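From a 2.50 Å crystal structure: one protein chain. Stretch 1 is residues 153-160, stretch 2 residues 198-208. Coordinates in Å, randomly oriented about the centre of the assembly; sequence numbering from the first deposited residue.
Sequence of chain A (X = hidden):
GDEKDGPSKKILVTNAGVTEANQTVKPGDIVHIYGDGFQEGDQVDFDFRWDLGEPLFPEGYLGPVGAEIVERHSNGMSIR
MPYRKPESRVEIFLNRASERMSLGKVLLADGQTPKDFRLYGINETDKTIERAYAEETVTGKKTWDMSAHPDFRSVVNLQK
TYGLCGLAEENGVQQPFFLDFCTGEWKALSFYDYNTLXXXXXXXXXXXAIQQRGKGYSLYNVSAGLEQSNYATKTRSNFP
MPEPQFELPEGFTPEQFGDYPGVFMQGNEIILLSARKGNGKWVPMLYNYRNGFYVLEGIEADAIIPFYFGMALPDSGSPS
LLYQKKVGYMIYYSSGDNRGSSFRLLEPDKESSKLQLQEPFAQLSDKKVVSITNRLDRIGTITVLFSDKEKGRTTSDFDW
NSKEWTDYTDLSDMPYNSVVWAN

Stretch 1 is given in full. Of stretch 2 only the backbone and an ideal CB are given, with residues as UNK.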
ATOM      1  N   ARG A 153     -19.540  -0.328 -29.704  1.00 52.95           N
ATOM      2  CA  ARG A 153     -19.381   1.115 -29.789  1.00 53.85           C
ATOM      3  C   ARG A 153     -18.755   1.655 -28.509  1.00 51.48           C
ATOM      4  O   ARG A 153     -18.912   1.059 -27.449  1.00 49.94           O
ATOM      5  CB  ARG A 153     -20.771   1.710 -29.959  1.00 56.49           C
ATOM      6  CG  ARG A 153     -20.840   3.080 -30.588  1.00 59.34           C
ATOM      7  CD  ARG A 153     -22.280   3.377 -30.975  1.00 62.68           C
ATOM      8  NE  ARG A 153     -23.170   3.356 -29.810  1.00 61.68           N
ATOM      9  CZ  ARG A 153     -23.815   4.413 -29.310  1.00 62.63           C
ATOM     10  NH1 ARG A 153     -23.705   5.621 -29.863  1.00 64.29           N
ATOM     11  NH2 ARG A 153     -24.594   4.258 -28.247  1.00 61.49           N
ATOM     12  N   SER A 154     -18.061   2.787 -28.609  1.00 51.53           N
ATOM     13  CA  SER A 154     -17.519   3.476 -27.437  1.00 50.56           C
ATOM     14  C   SER A 154     -16.601   2.547 -26.650  1.00 47.64           C
ATOM     15  O   SER A 154     -16.719   2.401 -25.432  1.00 45.62           O
ATOM     16  CB  SER A 154     -18.659   3.985 -26.551  1.00 51.79           C
ATOM     17  OG  SER A 154     -18.175   4.868 -25.558  1.00 53.51           O
ATOM     18  N   VAL A 155     -15.678   1.926 -27.367  1.00 47.07           N
ATOM     19  CA  VAL A 155     -14.894   0.835 -26.819  1.00 44.96           C
ATOM     20  C   VAL A 155     -13.766   1.345 -25.931  1.00 43.10           C
ATOM     21  O   VAL A 155     -12.992   2.212 -26.329  1.00 43.61           O
ATOM     22  CB  VAL A 155     -14.336  -0.048 -27.943  1.00 47.08           C
ATOM     23  CG1 VAL A 155     -13.537  -1.203 -27.365  1.00 45.56           C
ATOM     24  CG2 VAL A 155     -15.483  -0.564 -28.801  1.00 49.12           C
ATOM     25  N   VAL A 156     -13.685   0.786 -24.728  1.00 41.04           N
ATOM     26  CA  VAL A 156     -12.709   1.195 -23.727  1.00 39.48           C
ATOM     27  C   VAL A 156     -12.189  -0.018 -22.975  1.00 37.43           C
ATOM     28  O   VAL A 156     -12.735  -1.114 -23.095  1.00 36.81           O
ATOM     29  CB  VAL A 156     -13.326   2.167 -22.704  1.00 39.80           C
ATOM     30  CG1 VAL A 156     -13.771   3.445 -23.385  1.00 41.72           C
ATOM     31  CG2 VAL A 156     -14.500   1.523 -21.976  1.00 39.63           C
ATOM     32  N   ASN A 157     -11.141   0.192 -22.188  1.00 36.58           N
ATOM     33  CA  ASN A 157     -10.541  -0.871 -21.398  1.00 35.25           C
ATOM     34  C   ASN A 157     -10.476  -0.482 -19.939  1.00 35.17           C
ATOM     35  O   ASN A 157     -10.165   0.656 -19.610  1.00 36.53           O
ATOM     36  CB  ASN A 157      -9.129  -1.159 -21.896  1.00 36.04           C
ATOM     37  CG  ASN A 157      -8.334  -2.040 -20.938  1.00 35.72           C
ATOM     38  OD1 ASN A 157      -7.383  -1.580 -20.304  1.00 36.13           O
ATOM     39  ND2 ASN A 157      -8.715  -3.314 -20.833  1.00 34.93           N
ATOM     40  N   LEU A 158     -10.793  -1.427 -19.063  1.00 35.11           N
ATOM     41  CA  LEU A 158     -10.471  -1.287 -17.656  1.00 35.32           C
ATOM     42  C   LEU A 158      -9.176  -2.034 -17.433  1.00 36.11           C
ATOM     43  O   LEU A 158      -9.097  -3.227 -17.693  1.00 36.72           O
ATOM     44  CB  LEU A 158     -11.576  -1.863 -16.776  1.00 33.94           C
ATOM     45  CG  LEU A 158     -11.294  -1.822 -15.271  1.00 33.21           C
ATOM     46  CD1 LEU A 158     -11.010  -0.404 -14.798  1.00 33.56           C
ATOM     47  CD2 LEU A 158     -12.469  -2.422 -14.517  1.00 33.29           C
ATOM     48  N   GLN A 159      -8.157  -1.336 -16.951  1.00 39.25           N
ATOM     49  CA  GLN A 159      -6.834  -1.926 -16.854  1.00 41.44           C
ATOM     50  C   GLN A 159      -6.863  -3.271 -16.124  1.00 38.81           C
ATOM     51  O   GLN A 159      -7.585  -3.441 -15.143  1.00 35.52           O
ATOM     52  CB  GLN A 159      -5.837  -0.967 -16.195  1.00 47.82           C
ATOM     53  CG  GLN A 159      -6.185  -0.534 -14.777  1.00 55.61           C
ATOM     54  CD  GLN A 159      -5.024   0.146 -14.059  1.00 66.66           C
ATOM     55  OE1 GLN A 159      -3.927   0.292 -14.611  1.00 67.12           O
ATOM     56  NE2 GLN A 159      -5.262   0.560 -12.814  1.00 70.80           N
ATOM     57  N   LYS A 160      -6.086  -4.219 -16.646  1.00 38.51           N
ATOM     58  CA  LYS A 160      -5.902  -5.565 -16.077  1.00 36.92           C
ATOM     59  C   LYS A 160      -7.040  -6.546 -16.326  1.00 33.96           C
ATOM     60  O   LYS A 160      -6.933  -7.698 -15.930  1.00 34.75           O
ATOM     61  CB  LYS A 160      -5.574  -5.515 -14.581  1.00 39.14           C
ATOM     62  CG  LYS A 160      -4.365  -4.662 -14.244  1.00 43.24           C
ATOM     63  CD  LYS A 160      -4.106  -4.666 -12.751  1.00 45.90           C
ATOM     64  CE  LYS A 160      -2.883  -3.838 -12.406  1.00 50.99           C
ATOM     65  NZ  LYS A 160      -2.716  -3.737 -10.930  1.00 57.77           N
ATOM     66  N   UNK A 198     -24.080   6.605 -22.325  1.00 51.94           N
ATOM     67  CA  UNK A 198     -22.632   6.625 -22.506  1.00 50.59           C
ATOM     68  C   UNK A 198     -21.909   5.860 -21.417  1.00 48.25           C
ATOM     69  O   UNK A 198     -22.392   5.764 -20.296  1.00 48.46           O
ATOM     70  CB  UNK A 198     -22.124   8.068 -22.544  1.00 50.59           C
ATOM     71  N   UNK A 199     -20.753   5.306 -21.764  1.00 47.27           N
ATOM     72  CA  UNK A 199     -19.805   4.848 -20.767  1.00 45.07           C
ATOM     73  C   UNK A 199     -18.985   6.052 -20.348  1.00 45.88           C
ATOM     74  O   UNK A 199     -18.818   7.000 -21.118  1.00 48.40           O
ATOM     75  CB  UNK A 199     -18.920   3.719 -21.298  1.00 45.07           C
ATOM     76  N   UNK A 200     -18.469   6.013 -19.128  1.00 44.34           N
ATOM     77  CA  UNK A 200     -17.657   7.102 -18.610  1.00 44.54           C
ATOM     78  C   UNK A 200     -16.370   6.531 -18.026  1.00 42.88           C
ATOM     79  O   UNK A 200     -16.406   5.685 -17.131  1.00 42.67           O
ATOM     80  CB  UNK A 200     -18.424   7.906 -17.559  1.00 44.54           C
ATOM     81  N   UNK A 201     -15.242   7.003 -18.545  1.00 41.52           N
ATOM     82  CA  UNK A 201     -13.942   6.538 -18.107  1.00 40.93           C
ATOM     83  C   UNK A 201     -13.193   7.642 -17.369  1.00 42.47           C
ATOM     84  O   UNK A 201     -13.652   8.780 -17.316  1.00 43.46           O
ATOM     85  CB  UNK A 201     -13.124   6.043 -19.301  1.00 40.93           C
ATOM     86  N   UNK A 202     -12.046   7.293 -16.791  1.00 42.30           N
ATOM     87  CA  UNK A 202     -11.189   8.268 -16.128  1.00 43.60           C
ATOM     88  C   UNK A 202     -11.347   8.393 -14.622  1.00 44.56           C
ATOM     89  O   UNK A 202     -10.681   9.227 -14.013  1.00 45.19           O
ATOM     90  CB  UNK A 202     -11.438   9.643 -16.752  1.00 43.60           C
ATOM     91  N   UNK A 203     -12.215   7.592 -14.003  1.00 44.37           N
ATOM     92  CA  UNK A 203     -12.392   7.673 -12.548  1.00 44.62           C
ATOM     93  C   UNK A 203     -11.133   7.226 -11.822  1.00 44.79           C
ATOM     94  O   UNK A 203     -10.806   7.754 -10.761  1.00 44.80           O
ATOM     95  CB  UNK A 203     -13.582   6.821 -12.102  1.00 44.62           C
ATOM     96  N   UNK A 204     -10.431   6.262 -12.398  1.00 45.76           N
ATOM     97  CA  UNK A 204      -9.214   5.736 -11.796  1.00 48.70           C
ATOM     98  C   UNK A 204      -9.148   4.231 -11.946  1.00 51.01           C
ATOM     99  O   UNK A 204      -8.184   3.698 -12.503  1.00 53.30           O
ATOM    100  CB  UNK A 204      -9.132   6.123 -10.318  1.00 48.70           C
ATOM    101  N   UNK A 205     -10.177   3.540 -11.457  1.00 51.74           N
ATOM    102  CA  UNK A 205     -10.211   2.085 -11.542  1.00 53.76           C
ATOM    103  C   UNK A 205     -11.623   1.517 -11.694  1.00 45.77           C
ATOM    104  O   UNK A 205     -11.914   0.409 -11.236  1.00 43.04           O
ATOM    105  CB  UNK A 205      -9.554   1.486 -10.297  1.00 53.76           C
ATOM    106  N   UNK A 206     -12.494   2.268 -12.359  1.00 43.62           N
ATOM    107  CA  UNK A 206     -13.878   1.838 -12.582  1.00 43.94           C
ATOM    108  C   UNK A 206     -14.393   2.384 -13.904  1.00 42.13           C
ATOM    109  O   UNK A 206     -13.950   3.438 -14.356  1.00 44.02           O
ATOM    110  CB  UNK A 206     -14.781   2.294 -11.434  1.00 43.94           C
ATOM    111  N   UNK A 207     -15.309   1.650 -14.527  1.00 39.91           N
ATOM    112  CA  UNK A 207     -16.039   2.139 -15.684  1.00 40.27           C
ATOM    113  C   UNK A 207     -17.446   2.448 -15.211  1.00 40.41           C
ATOM    114  O   UNK A 207     -18.115   1.589 -14.632  1.00 39.32           O
ATOM    115  CB  UNK A 207     -16.036   1.129 -16.833  1.00 40.27           C
ATOM    116  N   UNK A 208     -17.889   3.676 -15.454  1.00 41.08           N
ATOM    117  CA  UNK A 208     -19.238   4.084 -15.095  1.00 40.24           C
ATOM    118  C   UNK A 208     -20.111   4.110 -16.333  1.00 40.11           C
ATOM    119  O   UNK A 208     -19.622   3.994 -17.449  1.00 39.51           O
ATOM    120  CB  UNK A 208     -19.232   5.453 -14.411  1.00 40.24           C
TER

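Position 198 has extended backbone angles (-171/151), its CA-to-CB bond points sideways, and no atom of stretch 1 lies within 5.5 Å of the ideal CB. Stretch 1 sets no preference here; the residue is Ala198.

At 199 the bond points toward stretch 1. The ideal CB lies 4.5 Å from Ser154 OG and 5.0 Å from Val156 CG2, so there is room for a side chain that grows past a hydroxyl onto a methyl surface. Leucine, isoleucine, methionine or valine would suit. The residue is Leu199, in the m, t rotamer; its CD1 reaches 4.0 Å from Val156 CG2 and 3.8 Å from Ser154 O, the first an apolar contact, the second simple packing.

Position 200 points away, as strand alternation predicts, and stretch 1 cannot discriminate among residues. It is Val200, whose backbone N and O pair with O and N of position 208 at 2.9 and 3.0 Å.

Position 201 points toward stretch 1 again, its ideal CB 4.9 Å from Val156 CG1. Valine, isoleucine or leucine could cover that methyl. Ile201 does so, with CG2 3.7 Å from Val156 CG1.

At 202, phi/psi of 96/2 would jam a CB against the preceding carbonyl O, which calls for glycine without help from stretch 1: Gly202. Position 203 is out of reach, so many residues are compatible; Ser203 donates from OG to the backbone O of 206 at 2.9 Å. At 204, 139/-56 raises the same CB conflict, and the residue is Gly204.

Position 205 points sideways, but its ideal CB is 5.1 Å from both Gln159 NE2 and Leu158 CD1. An amide donor within reach favours a short acceptor: asparagine, aspartate or perhaps serine. Asn205 turns its end nearer, and Gln159 NE2 donates to Asn205 OD1 at 2.9 Å with a nearly linear N-H...O angle of 174°. Its backbone also packs, Leu158 CD1 lying 3.7 Å from Asn205 C.

Position 206 points away, leaving the choice open, polar residues included. Asp206 offers stretch 1 mainly backbone, its N 3.9 Å from Leu158 CD1.

At 207 the bond turns toward stretch 1, with the ideal CB 5.4 Å from both Leu158 CB and Val156 CG2. That spacing asks for a branched or extended aliphatic chain; isoleucine, leucine or methionine could bridge it. Ile207 (m, m) places CG1 4.0 Å from Leu158 CB and CD1 4.2 Å from Val156 CG2, so one side chain touches both residues.

Position 208 is out of reach and unconstrained by stretch 1; it is Ala208.

Stretch 2 198-208: ALVIGSGNDIA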
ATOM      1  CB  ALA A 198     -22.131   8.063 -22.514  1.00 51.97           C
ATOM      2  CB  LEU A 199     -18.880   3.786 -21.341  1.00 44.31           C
ATOM      3  CG  LEU A 199     -19.524   2.463 -21.738  1.00 45.25           C
ATOM      4  CD1 LEU A 199     -18.447   1.507 -22.226  1.00 43.92           C
ATOM      5  CD2 LEU A 199     -20.290   1.858 -20.571  1.00 44.67           C
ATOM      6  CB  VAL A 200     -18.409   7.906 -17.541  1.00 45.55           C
ATOM      7  CG1 VAL A 200     -17.611   9.139 -17.142  1.00 47.64           C
ATOM      8  CG2 VAL A 200     -19.783   8.323 -18.056  1.00 47.43           C
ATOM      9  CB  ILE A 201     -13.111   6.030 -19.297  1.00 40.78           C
ATOM     10  CG1 ILE A 201     -12.949   7.110 -20.368  1.00 42.34           C
ATOM     11  CG2 ILE A 201     -13.775   4.799 -19.898  1.00 40.28           C
ATOM     12  CD1 ILE A 201     -11.989   6.708 -21.464  1.00 43.29           C
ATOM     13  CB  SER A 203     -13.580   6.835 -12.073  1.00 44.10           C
ATOM     14  OG  SER A 203     -13.367   5.455 -12.303  1.00 42.50           O
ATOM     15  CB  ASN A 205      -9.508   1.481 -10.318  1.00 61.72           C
ATOM     16  CG  ASN A 205      -8.749   0.209 -10.654  1.00 75.56           C
ATOM     17  OD1 ASN A 205      -7.801   0.234 -11.445  1.00 92.46           O
ATOM     18  ND2 ASN A 205      -9.163  -0.911 -10.064  1.00 78.15           N
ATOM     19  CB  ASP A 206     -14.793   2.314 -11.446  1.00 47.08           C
ATOM     20  CG  ASP A 206     -14.414   1.722 -10.091  1.00 49.70           C
ATOM     21  OD1 ASP A 206     -13.548   2.312  -9.398  1.00 51.88           O
ATOM     22  OD2 ASP A 206     -14.990   0.677  -9.710  1.00 48.53           O
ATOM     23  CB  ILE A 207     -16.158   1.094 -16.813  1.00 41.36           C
ATOM     24  CG1 ILE A 207     -14.795   0.505 -17.184  1.00 40.20           C
ATOM     25  CG2 ILE A 207     -16.826   1.717 -18.033  1.00 44.15           C
ATOM     26  CD1 ILE A 207     -13.824   1.485 -17.797  1.00 40.61           C
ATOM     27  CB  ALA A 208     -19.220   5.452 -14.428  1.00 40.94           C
TER
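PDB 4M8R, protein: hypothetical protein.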